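Beta-lactamase Mb2281c (Mycobacterium bovis, PDB 3I7J) probably acts as a serine hydrolase of the beta-lactamase family, cleaving amide or ester bonds by way of an acyl-enzyme intermediate. Local coordinates at residues G8-P13 with D258-I263; R34-A39 with L247-F252; M133-L138 with T150-D155; P238-A243 with A266-Y271. All blocks are in the same frame, centred on the assembly; numbering follows the deposited sequence.

Overall arrangement
Contacts 1, 2 and 4 gather round the main antiparallel sheet, while contact 3 belongs mostly to a small three-stranded one. Contacts 1 and 4 use successive parts of helix 256-271, about 18 Å between centres. Contacts 2 and 4 use opposite ends of strand 242-248, with about 23 Å between their centres. Contact 1 touches contact 2, about 13 Å away between centres, through Arg250 NH1 and Pro11 O at 2.7 Å. Contacts 2 and 3, about 12 Å between centres, meet where strands 36-37 and 149-151 pair, Phe36 N lying 2.8 Å from Ser151 O. Leu38 of contact 2 lies near, without touching, Ser40 and Lys43, which fit an SxxK pattern, and Tyr99, a second hydroxyl on the lysine; this is probably the active site.

Contact 1: G8-P13 with D258-I263; sequences GGWPVP and DLWPAI
Trp10 packs against helix segment 258-263, its side chain and Leu259 sliding past each other in opposite directions. From CB, which points at the helix, CG stands anti to the carbonyl carbon (chi1 -83°) and begins the pyrrole ring. Leu259 CD1 sits over that face, 3.7 Å from the centroid of the Trp10 five-membered ring and only 8° off the normal, a CH-pi contact. At the polar corner, Trp10 NE1 donates to a water at 3.3 Å, which in turn donates to Leu259 O, so the N-H is satisfied through solvent. Next, Trp10 CE2 and CZ2 each lie 4.0 Å from Leu259 CB, and Ile263 CG2 approaches CZ2 at the edge, near the ring plane. At the far end Trp10 CZ3 is 3.6 Å from Trp260 NE1, and Trp10 CH2 3.4 Å from Trp260 CD1; the two indole planes are 30° apart and barely overlap. Pro11 CD meets Leu259 CD1 tip to tip at 3.8 Å. Tryptophan suits this place because one indole can meet a leucine methyl with its face, an isoleucine at its edge and a second indole at its far end. Trp10 also touches Val246 and Thr248, and so sits between strand 242-248 and helix 256-271.

Contact 2: R34-A39 with L247-F252; sequences RVFALA and LTARDF
Phe36 presents one face of its ring to Leu247, where the short strand 36-37 runs across the end of strand 242-248. Phe36 CB points toward the other segment, and CG is anti to the carbonyl carbon, beside the backbone N (chi1 -74°). Leu247 CB stands over the ring, 4.0 Å from the Phe36 centroid and 20° off the normal, a CH-pi contact displaced toward the rim. Leu247 CG is likewise anti to its carbonyl carbon (chi1 -62°), and its methyls then part: Leu247 CD1 lies 3.8 Å from Phe36 CD2, whereas Leu247 CD2 meets Leu38 CD2 at 3.8 Å. A forked leucine suits this position, since its two methyl groups can meet two different partners. Phe36 CE1 lies 3.9 Å from Ala249 N, and the chain of Arg34, extended from CG to NE, brings Arg34 NH2 to 4.2 Å from Ala249 CB. Thr248 points away; its OG1 accepts from Arg250 N at 3.3 Å, an ST turn, and also bonds to Gly231 O. A water at the Phe36 ring edge, in plane, lies between Ala37 O (2.9 Å) and Thr248 O and can donate to either. Such a junction of main sheet and segment leading into an SxxK helix fits the fold of serine beta-lactamases and penicillin-binding proteins.

Contact 3: M133-L138 with T150-D155; sequences MVTTRL and TSTVAD
Thr136 and Arg137 meet Thr150 and Ser151 in an antiparallel hairpin contact of the small three-stranded sheet, which runs on into a polar cluster at the start of helix 153-164. Arg137 and Thr150 form a hydrogen-bonded pair: Arg137 N donates to Thr150 O at 3.0 Å and Thr150 N to Arg137 O at 2.9 Å. Past this pair the strands give way to side-chain bonds. Ser151 OG donates to Thr136 OG1 at 2.7 Å, and Thr136 OG1 donates onward to Asp155 OD2, also at 2.7 Å, so the two hydroxyls form a relay that ends on one carboxylate oxygen. The threonine hydroxyl reaches it because OG1 is anti to the carbonyl carbon (chi1 -64°). Asp155 OD2 accepts this bond on its anti lone pair and the one from Thr135 N, 2.9 Å away, on its syn lone pair. Two donors thus grip a single oxygen from different sides and would be expected to fix the carboxylate's rotation and support its negative charge. The other oxygen, Asp155 OD1, accepts from a water at 2.6 Å that also touches Thr135 OG1. Short hydroxyl side chains suit such a network, and the threonines also offer a methyl group: Thr135 CG2 packs on Thr152 CG2. Met133, present as selenomethionine, slides past Asp155, with Met133 CG 3.5 Å from Asp155 O. Thr152 OG1 accepts from Asp155 N at 3.1 Å, with an angle of 162°, a capping bond that makes Thr152 the N-cap of helix 153-164, just after strand 149-151.

Contact 4: P238-A243 with A266-Y271; sequences PKADLA and AVLAEY
Leu242 reaches helix segment 266-271 with an unusual conformation, its chi1 of -125° lying off the staggered positions. In this pose Leu242 CD2 lies against the backbone side of the last helical residue, 3.6 Å from Tyr271 CB, and does not stack on the tyrosine ring. The two side chains cross at about a right angle, and Leu242 CD1 comes 4.0 Å from Tyr271 O. Leu242 CD2 also lies 4.1 Å from Val267 O, one turn earlier, so the leucine tip nestles between successive turns. A second point of contact comes from Ala240, whose CB touches Leu268 CD2 at 3.8 Å; at this place a single methyl is enough, because the leucine chain stretches out to it. The arrangement is consistent with the sandwich of helices about a central sheet seen in serine beta-lactamases, with the C-terminal helix 256-271 lying on one face of the main sheet. Side chains of strand 242-248 alternate between its faces: Leu242 turns to this helix, while Ala243 points away from it and touches Ala160 of helix 153-164. The strand opens in a G1 beta bulge, in which Asp241 and Leu242 both face Asp237, and Asp241 takes left-handed backbone angles (58°, 52°). Its carboxylate forms a salt bridge with Arg165. The ring of Tyr271 leads away from Leu242, toward Leu26 and Ala27 of strand 24-29, with Glu270 CG 3.5 Å above the plane of the Tyr271 ring. Tyr271 and Val267 also both touch Val19 of strand 15-21, the neighbour of strand 242-248 in the sheet.

Contact 1: G8-P13 with D258-I263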
loop_
_atom_site.group_PDB
_atom_site.type_symbol
_atom_site.label_atom_id
_atom_site.label_comp_id
_atom_site.label_asym_id
_atom_site.label_seq_id
_atom_site.Cartn_x
_atom_site.Cartn_y
_atom_site.Cartn_z
ATOM N N GLY A 8 -23.474 -1.927 3.427
ATOM C CA GLY A 8 -24.486 -2.147 4.447
ATOM C C GLY A 8 -24.877 -3.605 4.583
ATOM O O GLY A 8 -25.365 -4.026 5.628
ATOM N N GLY A 9 -24.660 -4.381 3.525
ATOM C CA GLY A 9 -25.006 -5.789 3.569
ATOM C C GLY A 9 -23.815 -6.686 3.830
ATOM O O GLY A 9 -23.941 -7.909 3.799
ATOM N N TRP A 10 -22.653 -6.089 4.087
ATOM C CA TRP A 10 -21.445 -6.871 4.354
ATOM C C TRP A 10 -21.453 -7.472 5.749
ATOM O O TRP A 10 -21.908 -6.845 6.707
ATOM C CB TRP A 10 -20.193 -6.002 4.196
ATOM C CG TRP A 10 -19.717 -5.851 2.782
ATOM C CD1 TRP A 10 -20.458 -6.004 1.645
ATOM C CD2 TRP A 10 -18.409 -5.451 2.356
ATOM N NE1 TRP A 10 -19.697 -5.721 0.540
ATOM C CE2 TRP A 10 -18.433 -5.377 0.947
ATOM C CE3 TRP A 10 -17.216 -5.143 3.031
ATOM C CZ2 TRP A 10 -17.310 -5.003 0.194
ATOM C CZ3 TRP A 10 -16.103 -4.774 2.284
ATOM C CH2 TRP A 10 -16.158 -4.707 0.879
ATOM N N PRO A 11 -20.953 -8.706 5.878
ATOM C CA PRO A 11 -20.899 -9.393 7.166
ATOM C C PRO A 11 -19.719 -8.920 8.013
ATOM O O PRO A 11 -18.839 -9.706 8.360
ATOM C CB PRO A 11 -20.772 -10.857 6.759
ATOM C CG PRO A 11 -19.927 -10.767 5.528
ATOM C CD PRO A 11 -20.567 -9.615 4.782
ATOM N N VAL A 12 -19.706 -7.632 8.340
ATOM C CA VAL A 12 -18.639 -7.047 9.144
ATOM C C VAL A 12 -19.251 -6.166 10.239
ATOM O O VAL A 12 -20.322 -5.603 10.056
ATOM C CB VAL A 12 -17.712 -6.171 8.273
ATOM C CG1 VAL A 12 -17.183 -6.982 7.104
ATOM C CG2 VAL A 12 -18.476 -4.949 7.779
ATOM N N PRO A 13 -18.572 -6.036 11.390
ATOM C CA PRO A 13 -19.059 -5.219 12.511
ATOM C C PRO A 13 -19.195 -3.739 12.147
ATOM O O PRO A 13 -20.014 -3.022 12.722
ATOM C CB PRO A 13 -18.003 -5.455 13.591
ATOM C CG PRO A 13 -17.493 -6.837 13.277
ATOM C CD PRO A 13 -17.353 -6.772 11.772
ATOM N N ASP A 258 -15.065 -12.712 -2.584
ATOM C CA ASP A 258 -15.906 -12.320 -3.709
ATOM C C ASP A 258 -16.406 -10.883 -3.586
ATOM O O ASP A 258 -16.588 -10.188 -4.591
ATOM C CB ASP A 258 -17.093 -13.273 -3.855
ATOM C CG ASP A 258 -16.667 -14.664 -4.299
ATOM O OD1 ASP A 258 -15.866 -14.769 -5.251
ATOM O OD2 ASP A 258 -17.131 -15.654 -3.705
ATOM N N LEU A 259 -16.613 -10.429 -2.356
ATOM C CA LEU A 259 -17.101 -9.075 -2.128
ATOM C C LEU A 259 -16.135 -7.983 -2.566
ATOM O O LEU A 259 -16.538 -7.005 -3.207
ATOM C CB LEU A 259 -17.451 -8.872 -0.652
ATOM C CG LEU A 259 -18.552 -9.754 -0.063
ATOM C CD1 LEU A 259 -18.826 -9.324 1.372
ATOM C CD2 LEU A 259 -19.822 -9.630 -0.898
ATOM N N TRP A 260 -14.861 -8.131 -2.228
ATOM C CA TRP A 260 -13.896 -7.105 -2.603
ATOM C C TRP A 260 -13.833 -6.869 -4.106
ATOM O O TRP A 260 -13.899 -5.736 -4.556
ATOM C CB TRP A 260 -12.524 -7.445 -2.012
ATOM C CG TRP A 260 -12.467 -7.135 -0.535
ATOM C CD1 TRP A 260 -13.513 -6.770 0.272
ATOM C CD2 TRP A 260 -11.302 -7.127 0.295
ATOM N NE1 TRP A 260 -13.064 -6.530 1.551
ATOM C CE2 TRP A 260 -11.711 -6.737 1.591
ATOM C CE3 TRP A 260 -9.950 -7.404 0.069
ATOM C CZ2 TRP A 260 -10.811 -6.620 2.656
ATOM C CZ3 TRP A 260 -9.054 -7.290 1.129
ATOM C CH2 TRP A 260 -9.489 -6.898 2.404
ATOM N N PRO A 261 -13.717 -7.939 -4.902
ATOM C CA PRO A 261 -13.660 -7.766 -6.357
ATOM C C PRO A 261 -14.976 -7.180 -6.895
ATOM O O PRO A 261 -14.978 -6.348 -7.805
ATOM C CB PRO A 261 -13.417 -9.188 -6.864
ATOM C CG PRO A 261 -12.662 -9.825 -5.724
ATOM C CD PRO A 261 -13.426 -9.335 -4.528
ATOM N N ALA A 262 -16.089 -7.613 -6.314
ATOM C CA ALA A 262 -17.402 -7.149 -6.735
ATOM C C ALA A 262 -17.603 -5.658 -6.520
ATOM O O ALA A 262 -18.112 -4.966 -7.403
ATOM C CB ALA A 262 -18.499 -7.931 -6.001
ATOM N N ILE A 263 -17.206 -5.146 -5.357
ATOM C CA ILE A 263 -17.389 -3.718 -5.111
ATOM C C ILE A 263 -16.434 -2.908 -5.985
ATOM O O ILE A 263 -16.739 -1.781 -6.378
ATOM C CB ILE A 263 -17.195 -3.357 -3.620
ATOM C CG1 ILE A 263 -17.627 -1.908 -3.393
ATOM C CG2 ILE A 263 -15.747 -3.563 -3.198
ATOM C CD1 ILE A 263 -17.616 -1.505 -1.932
HETATM O O HOH W 1 -19.444 -6.460 -2.622
#

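Contact 2: R34-A39 with L247-F252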
loop_
_atom_site.group_PDB
_atom_site.type_symbol
_atom_site.label_atom_id
_atom_site.label_comp_id
_atom_site.label_asym_id
_atom_site.label_seq_id
_atom_site.Cartn_x
_atom_site.Cartn_y
_atom_site.Cartn_z
ATOM N N ARG A 34 -14.012 7.480 11.499
ATOM C CA ARG A 34 -13.710 6.366 12.394
ATOM C C ARG A 34 -12.307 5.793 12.168
ATOM O O ARG A 34 -11.913 5.524 11.032
ATOM C CB ARG A 34 -14.754 5.253 12.221
ATOM C CG ARG A 34 -14.386 3.975 12.947
ATOM C CD ARG A 34 -15.539 3.005 13.059
ATOM N NE ARG A 34 -15.120 1.770 13.705
ATOM C CZ ARG A 34 -15.947 0.907 14.284
ATOM N NH1 ARG A 34 -17.253 1.140 14.306
ATOM N NH2 ARG A 34 -15.465 -0.193 14.847
ATOM N N VAL A 35 -11.567 5.597 13.256
ATOM C CA VAL A 35 -10.212 5.054 13.187
ATOM C C VAL A 35 -10.198 3.534 13.014
ATOM O O VAL A 35 -10.875 2.815 13.743
ATOM C CB VAL A 35 -9.407 5.386 14.458
ATOM C CG1 VAL A 35 -8.109 4.600 14.452
ATOM C CG2 VAL A 35 -9.113 6.885 14.529
ATOM N N PHE A 36 -9.399 3.052 12.066
ATOM C CA PHE A 36 -9.296 1.620 11.783
ATOM C C PHE A 36 -7.830 1.157 11.800
ATOM O O PHE A 36 -6.921 1.928 11.478
ATOM C CB PHE A 36 -9.870 1.324 10.389
ATOM C CG PHE A 36 -11.377 1.386 10.300
ATOM C CD1 PHE A 36 -12.149 0.264 10.581
ATOM C CD2 PHE A 36 -12.020 2.551 9.887
ATOM C CE1 PHE A 36 -13.538 0.299 10.446
ATOM C CE2 PHE A 36 -13.409 2.598 9.749
ATOM C CZ PHE A 36 -14.169 1.468 10.028
ATOM N N ALA A 37 -7.594 -0.095 12.177
ATOM C CA ALA A 37 -6.233 -0.624 12.153
ATOM C C ALA A 37 -6.019 -0.896 10.669
ATOM O O ALA A 37 -6.898 -1.456 10.010
ATOM C CB ALA A 37 -6.137 -1.928 12.953
ATOM N N LEU A 38 -4.864 -0.512 10.139
ATOM C CA LEU A 38 -4.605 -0.701 8.715
ATOM C C LEU A 38 -3.861 -1.964 8.344
ATOM O O LEU A 38 -3.914 -2.401 7.194
ATOM C CB LEU A 38 -3.815 0.481 8.166
ATOM C CG LEU A 38 -4.420 1.864 8.348
ATOM C CD1 LEU A 38 -3.580 2.858 7.563
ATOM C CD2 LEU A 38 -5.866 1.870 7.856
ATOM N N ALA A 39 -3.176 -2.553 9.318
ATOM C CA ALA A 39 -2.375 -3.747 9.067
ATOM C C ALA A 39 -1.451 -3.393 7.897
ATOM O O ALA A 39 -0.875 -2.308 7.885
ATOM C CB ALA A 39 -3.270 -4.949 8.718
ATOM N N LEU A 247 -12.248 0.197 4.396
ATOM C CA LEU A 247 -11.784 -0.195 5.726
ATOM C C LEU A 247 -12.945 -0.817 6.498
ATOM O O LEU A 247 -14.025 -0.223 6.593
ATOM C CB LEU A 247 -11.251 1.020 6.495
ATOM C CG LEU A 247 -10.035 1.764 5.925
ATOM C CD1 LEU A 247 -9.686 2.925 6.851
ATOM C CD2 LEU A 247 -8.847 0.818 5.779
ATOM N N THR A 248 -12.720 -2.017 7.029
ATOM C CA THR A 248 -13.729 -2.731 7.805
ATOM C C THR A 248 -13.140 -3.211 9.125
ATOM O O THR A 248 -11.917 -3.262 9.303
ATOM C CB THR A 248 -14.269 -3.978 7.075
ATOM O OG1 THR A 248 -13.365 -5.079 7.257
ATOM C CG2 THR A 248 -14.440 -3.700 5.591
ATOM N N ALA A 249 -14.033 -3.565 10.045
ATOM C CA ALA A 249 -13.652 -4.046 11.364
ATOM C C ALA A 249 -13.666 -5.573 11.437
ATOM O O ALA A 249 -13.966 -6.149 12.482
ATOM C CB ALA A 249 -14.591 -3.463 12.416
ATOM N N ARG A 250 -13.357 -6.226 10.324
ATOM C CA ARG A 250 -13.307 -7.683 10.294
ATOM C C ARG A 250 -12.052 -8.129 9.555
ATOM O O ARG A 250 -11.807 -7.713 8.422
ATOM C CB ARG A 250 -14.538 -8.266 9.598
ATOM C CG ARG A 250 -14.604 -9.786 9.691
ATOM C CD ARG A 250 -15.840 -10.363 9.011
ATOM N NE ARG A 250 -15.852 -11.818 9.096
ATOM C CZ ARG A 250 -16.763 -12.599 8.525
ATOM N NH1 ARG A 250 -17.752 -12.070 7.818
ATOM N NH2 ARG A 250 -16.682 -13.916 8.658
ATOM N N ASP A 251 -11.259 -8.977 10.201
ATOM C CA ASP A 251 -10.032 -9.463 9.598
ATOM C C ASP A 251 -10.299 -10.170 8.275
ATOM O O ASP A 251 -11.345 -10.789 8.094
ATOM C CB ASP A 251 -9.298 -10.411 10.555
ATOM C CG ASP A 251 -8.802 -9.712 11.807
ATOM O OD1 ASP A 251 -8.527 -8.494 11.754
ATOM O OD2 ASP A 251 -8.671 -10.382 12.854
ATOM N N PHE A 252 -9.344 -10.059 7.356
ATOM C CA PHE A 252 -9.429 -10.677 6.035
ATOM C C PHE A 252 -9.753 -12.161 6.148
ATOM O O PHE A 252 -9.263 -12.836 7.049
ATOM C CB PHE A 252 -8.096 -10.517 5.313
ATOM C CG PHE A 252 -8.073 -11.119 3.943
ATOM C CD1 PHE A 252 -8.703 -10.487 2.886
ATOM C CD2 PHE A 252 -7.416 -12.317 3.702
ATOM C CE1 PHE A 252 -8.676 -11.040 1.603
ATOM C CE2 PHE A 252 -7.385 -12.878 2.421
ATOM C CZ PHE A 252 -8.014 -12.237 1.377
HETATM O O HOH W 2 -9.337 -2.531 11.060
#

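Contact 3: M133-L138 with T150-D155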
loop_
_atom_site.group_PDB
_atom_site.type_symbol
_atom_site.label_atom_id
_atom_site.label_comp_id
_atom_site.label_asym_id
_atom_site.label_seq_id
_atom_site.Cartn_x
_atom_site.Cartn_y
_atom_site.Cartn_z
HETATM N N MSE A 133 -3.207 14.753 6.892
HETATM C CA MSE A 133 -3.653 13.507 7.520
HETATM C C MSE A 133 -3.449 13.564 9.030
HETATM O O MSE A 133 -2.561 12.900 9.571
HETATM C CB MSE A 133 -2.866 12.335 6.938
HETATM C CG MSE A 133 -3.405 11.875 5.595
HETATM SE SE MSE A 133 -2.141 10.946 4.430
HETATM C CE MSE A 133 -2.707 11.767 2.795
ATOM N N VAL A 134 -4.294 14.327 9.713
ATOM C CA VAL A 134 -4.157 14.497 11.155
ATOM C C VAL A 134 -4.699 13.382 12.055
ATOM O O VAL A 134 -4.654 13.484 13.281
ATOM C CB VAL A 134 -4.755 15.862 11.599
ATOM C CG1 VAL A 134 -3.999 16.991 10.912
ATOM C CG2 VAL A 134 -6.240 15.940 11.254
ATOM N N THR A 135 -5.195 12.306 11.460
ATOM C CA THR A 135 -5.699 11.204 12.267
ATOM C C THR A 135 -5.045 9.904 11.797
ATOM O O THR A 135 -5.636 8.820 11.858
ATOM C CB THR A 135 -7.229 11.110 12.170
ATOM O OG1 THR A 135 -7.785 12.412 12.378
ATOM C CG2 THR A 135 -7.779 10.175 13.232
ATOM N N THR A 136 -3.814 10.035 11.318
ATOM C CA THR A 136 -3.034 8.900 10.846
ATOM C C THR A 136 -1.749 8.828 11.655
ATOM O O THR A 136 -1.051 9.828 11.811
ATOM C CB THR A 136 -2.645 9.048 9.365
ATOM O OG1 THR A 136 -3.825 9.052 8.553
ATOM C CG2 THR A 136 -1.751 7.899 8.945
ATOM N N ARG A 137 -1.430 7.654 12.178
ATOM C CA ARG A 137 -0.205 7.531 12.944
ATOM C C ARG A 137 0.362 6.124 12.953
ATOM O O ARG A 137 -0.340 5.142 12.709
ATOM C CB ARG A 137 -0.436 8.011 14.377
ATOM C CG ARG A 137 -1.475 7.219 15.145
ATOM C CD ARG A 137 -1.764 7.897 16.475
ATOM N NE ARG A 137 -0.530 8.202 17.193
ATOM C CZ ARG A 137 -0.469 8.899 18.323
ATOM N NH1 ARG A 137 -1.582 9.369 18.875
ATOM N NH2 ARG A 137 0.707 9.131 18.897
ATOM N N LEU A 138 1.655 6.050 13.228
ATOM C CA LEU A 138 2.367 4.790 13.294
ATOM C C LEU A 138 3.157 4.755 14.598
ATOM O O LEU A 138 4.184 5.424 14.729
ATOM C CB LEU A 138 3.324 4.662 12.108
ATOM C CG LEU A 138 4.315 3.497 12.160
ATOM C CD1 LEU A 138 3.573 2.186 11.995
ATOM C CD2 LEU A 138 5.365 3.655 11.065
ATOM N N THR A 150 -2.420 3.332 11.875
ATOM C CA THR A 150 -3.819 3.524 12.198
ATOM C C THR A 150 -4.257 4.753 11.391
ATOM O O THR A 150 -3.502 5.715 11.274
ATOM C CB THR A 150 -3.956 3.777 13.729
ATOM O OG1 THR A 150 -4.256 2.544 14.392
ATOM C CG2 THR A 150 -5.007 4.785 14.025
ATOM N N SER A 151 -5.462 4.727 10.829
ATOM C CA SER A 151 -5.934 5.854 10.034
ATOM C C SER A 151 -7.449 5.818 9.837
ATOM O O SER A 151 -8.139 4.950 10.378
ATOM C CB SER A 151 -5.219 5.852 8.673
ATOM O OG SER A 151 -5.473 7.043 7.951
ATOM N N THR A 152 -7.953 6.769 9.051
ATOM C CA THR A 152 -9.385 6.896 8.757
ATOM C C THR A 152 -9.598 6.913 7.255
ATOM O O THR A 152 -8.663 7.156 6.502
ATOM C CB THR A 152 -9.935 8.226 9.295
ATOM O OG1 THR A 152 -9.285 9.310 8.611
ATOM C CG2 THR A 152 -9.676 8.355 10.791
ATOM N N VAL A 153 -10.827 6.663 6.808
ATOM C CA VAL A 153 -11.088 6.680 5.372
ATOM C C VAL A 153 -10.847 8.085 4.808
ATOM O O VAL A 153 -10.372 8.232 3.681
ATOM C CB VAL A 153 -12.529 6.219 5.047
ATOM C CG1 VAL A 153 -12.805 6.361 3.548
ATOM C CG2 VAL A 153 -12.697 4.762 5.459
ATOM N N ALA A 154 -11.161 9.112 5.594
ATOM C CA ALA A 154 -10.964 10.498 5.168
ATOM C C ALA A 154 -9.488 10.781 4.894
ATOM O O ALA A 154 -9.139 11.404 3.888
ATOM C CB ALA A 154 -11.484 11.460 6.238
ATOM N N ASP A 155 -8.626 10.343 5.810
ATOM C CA ASP A 155 -7.186 10.533 5.659
ATOM C C ASP A 155 -6.664 9.706 4.482
ATOM O O ASP A 155 -5.849 10.184 3.692
ATOM C CB ASP A 155 -6.441 10.117 6.936
ATOM C CG ASP A 155 -6.336 11.239 7.946
ATOM O OD1 ASP A 155 -7.064 12.249 7.801
ATOM O OD2 ASP A 155 -5.531 11.103 8.897
HETATM O O HOH W 3 -8.058 13.381 9.962
#

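Contact 4: P238-A243 with A266-Y271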
loop_
_atom_site.group_PDB
_atom_site.type_symbol
_atom_site.label_atom_id
_atom_site.label_comp_id
_atom_site.label_asym_id
_atom_site.label_seq_id
_atom_site.Cartn_x
_atom_site.Cartn_y
_atom_site.Cartn_z
ATOM N N PRO A 238 -4.600 3.803 -12.485
ATOM C CA PRO A 238 -4.164 4.904 -13.355
ATOM C C PRO A 238 -4.883 4.966 -14.698
ATOM O O PRO A 238 -4.937 6.022 -15.322
ATOM C CB PRO A 238 -2.671 4.641 -13.545
ATOM C CG PRO A 238 -2.298 3.785 -12.385
ATOM C CD PRO A 238 -3.485 2.876 -12.230
ATOM N N LYS A 239 -5.412 3.834 -15.151
ATOM C CA LYS A 239 -6.109 3.802 -16.428
ATOM C C LYS A 239 -7.513 4.366 -16.261
ATOM O O LYS A 239 -7.976 5.162 -17.080
ATOM C CB LYS A 239 -6.176 2.372 -16.980
ATOM C CG LYS A 239 -6.787 2.279 -18.379
ATOM C CD LYS A 239 -6.831 0.849 -18.907
ATOM C CE LYS A 239 -5.434 0.278 -19.170
ATOM N NZ LYS A 239 -4.730 0.920 -20.315
ATOM N N ALA A 240 -8.189 3.957 -15.193
ATOM C CA ALA A 240 -9.535 4.447 -14.930
ATOM C C ALA A 240 -9.416 5.805 -14.262
ATOM O O ALA A 240 -10.368 6.587 -14.240
ATOM C CB ALA A 240 -10.279 3.481 -14.015
ATOM N N ASP A 241 -8.221 6.083 -13.743
ATOM C CA ASP A 241 -7.938 7.330 -13.033
ATOM C C ASP A 241 -8.939 7.395 -11.881
ATOM O O ASP A 241 -9.651 8.385 -11.706
ATOM C CB ASP A 241 -8.105 8.541 -13.966
ATOM C CG ASP A 241 -7.255 9.734 -13.548
ATOM O OD1 ASP A 241 -6.265 9.543 -12.806
ATOM O OD2 ASP A 241 -7.555 10.871 -13.976
ATOM N N LEU A 242 -8.998 6.316 -11.109
ATOM C CA LEU A 242 -9.911 6.226 -9.976
ATOM C C LEU A 242 -9.220 5.501 -8.819
ATOM O O LEU A 242 -8.307 4.702 -9.033
ATOM C CB LEU A 242 -11.162 5.449 -10.395
ATOM C CG LEU A 242 -12.561 6.047 -10.224
ATOM C CD1 LEU A 242 -12.620 7.472 -10.736
ATOM C CD2 LEU A 242 -13.546 5.162 -10.975
ATOM N N ALA A 243 -9.663 5.777 -7.597
ATOM C CA ALA A 243 -9.100 5.137 -6.414
ATOM C C ALA A 243 -10.232 4.676 -5.508
ATOM O O ALA A 243 -11.294 5.300 -5.454
ATOM C CB ALA A 243 -8.198 6.108 -5.662
ATOM N N ALA A 266 -17.951 -2.720 -9.400
ATOM C CA ALA A 266 -19.147 -1.895 -9.294
ATOM C C ALA A 266 -18.707 -0.432 -9.297
ATOM O O ALA A 266 -19.293 0.407 -9.982
ATOM C CB ALA A 266 -19.906 -2.220 -8.006
ATOM N N VAL A 267 -17.657 -0.136 -8.538
ATOM C CA VAL A 267 -17.137 1.222 -8.477
ATOM C C VAL A 267 -16.574 1.666 -9.837
ATOM O O VAL A 267 -16.814 2.791 -10.268
ATOM C CB VAL A 267 -16.066 1.352 -7.357
ATOM C CG1 VAL A 267 -15.265 2.636 -7.514
ATOM C CG2 VAL A 267 -16.767 1.365 -5.999
ATOM N N LEU A 268 -15.847 0.788 -10.518
ATOM C CA LEU A 268 -15.303 1.148 -11.818
ATOM C C LEU A 268 -16.414 1.412 -12.828
ATOM O O LEU A 268 -16.393 2.415 -13.528
ATOM C CB LEU A 268 -14.398 0.039 -12.352
ATOM C CG LEU A 268 -13.062 -0.190 -11.641
ATOM C CD1 LEU A 268 -12.470 -1.494 -12.125
ATOM C CD2 LEU A 268 -12.110 0.971 -11.884
ATOM N N ALA A 269 -17.382 0.507 -12.907
ATOM C CA ALA A 269 -18.477 0.657 -13.852
ATOM C C ALA A 269 -19.293 1.934 -13.631
ATOM O O ALA A 269 -19.744 2.554 -14.586
ATOM C CB ALA A 269 -19.393 -0.564 -13.789
ATOM N N GLU A 270 -19.477 2.330 -12.377
ATOM C CA GLU A 270 -20.265 3.518 -12.073
ATOM C C GLU A 270 -19.530 4.858 -12.129
ATOM O O GLU A 270 -20.085 5.844 -12.605
ATOM C CB GLU A 270 -20.938 3.344 -10.700
ATOM C CG GLU A 270 -21.475 4.631 -10.084
ATOM C CD GLU A 270 -22.310 4.391 -8.827
ATOM O OE1 GLU A 270 -21.961 3.499 -8.022
ATOM O OE2 GLU A 270 -23.312 5.111 -8.631
ATOM N N TYR A 271 -18.282 4.903 -11.673
ATOM C CA TYR A 271 -17.533 6.163 -11.655
ATOM C C TYR A 271 -16.493 6.405 -12.757
ATOM O O TYR A 271 -15.987 7.518 -12.893
ATOM C CB TYR A 271 -16.879 6.327 -10.282
ATOM C CG TYR A 271 -17.889 6.352 -9.156
ATOM C CD1 TYR A 271 -18.567 7.522 -8.829
ATOM C CD2 TYR A 271 -18.197 5.195 -8.446
ATOM C CE1 TYR A 271 -19.531 7.538 -7.823
ATOM C CE2 TYR A 271 -19.161 5.201 -7.436
ATOM C CZ TYR A 271 -19.822 6.381 -7.134
ATOM O OH TYR A 271 -20.776 6.405 -6.141
#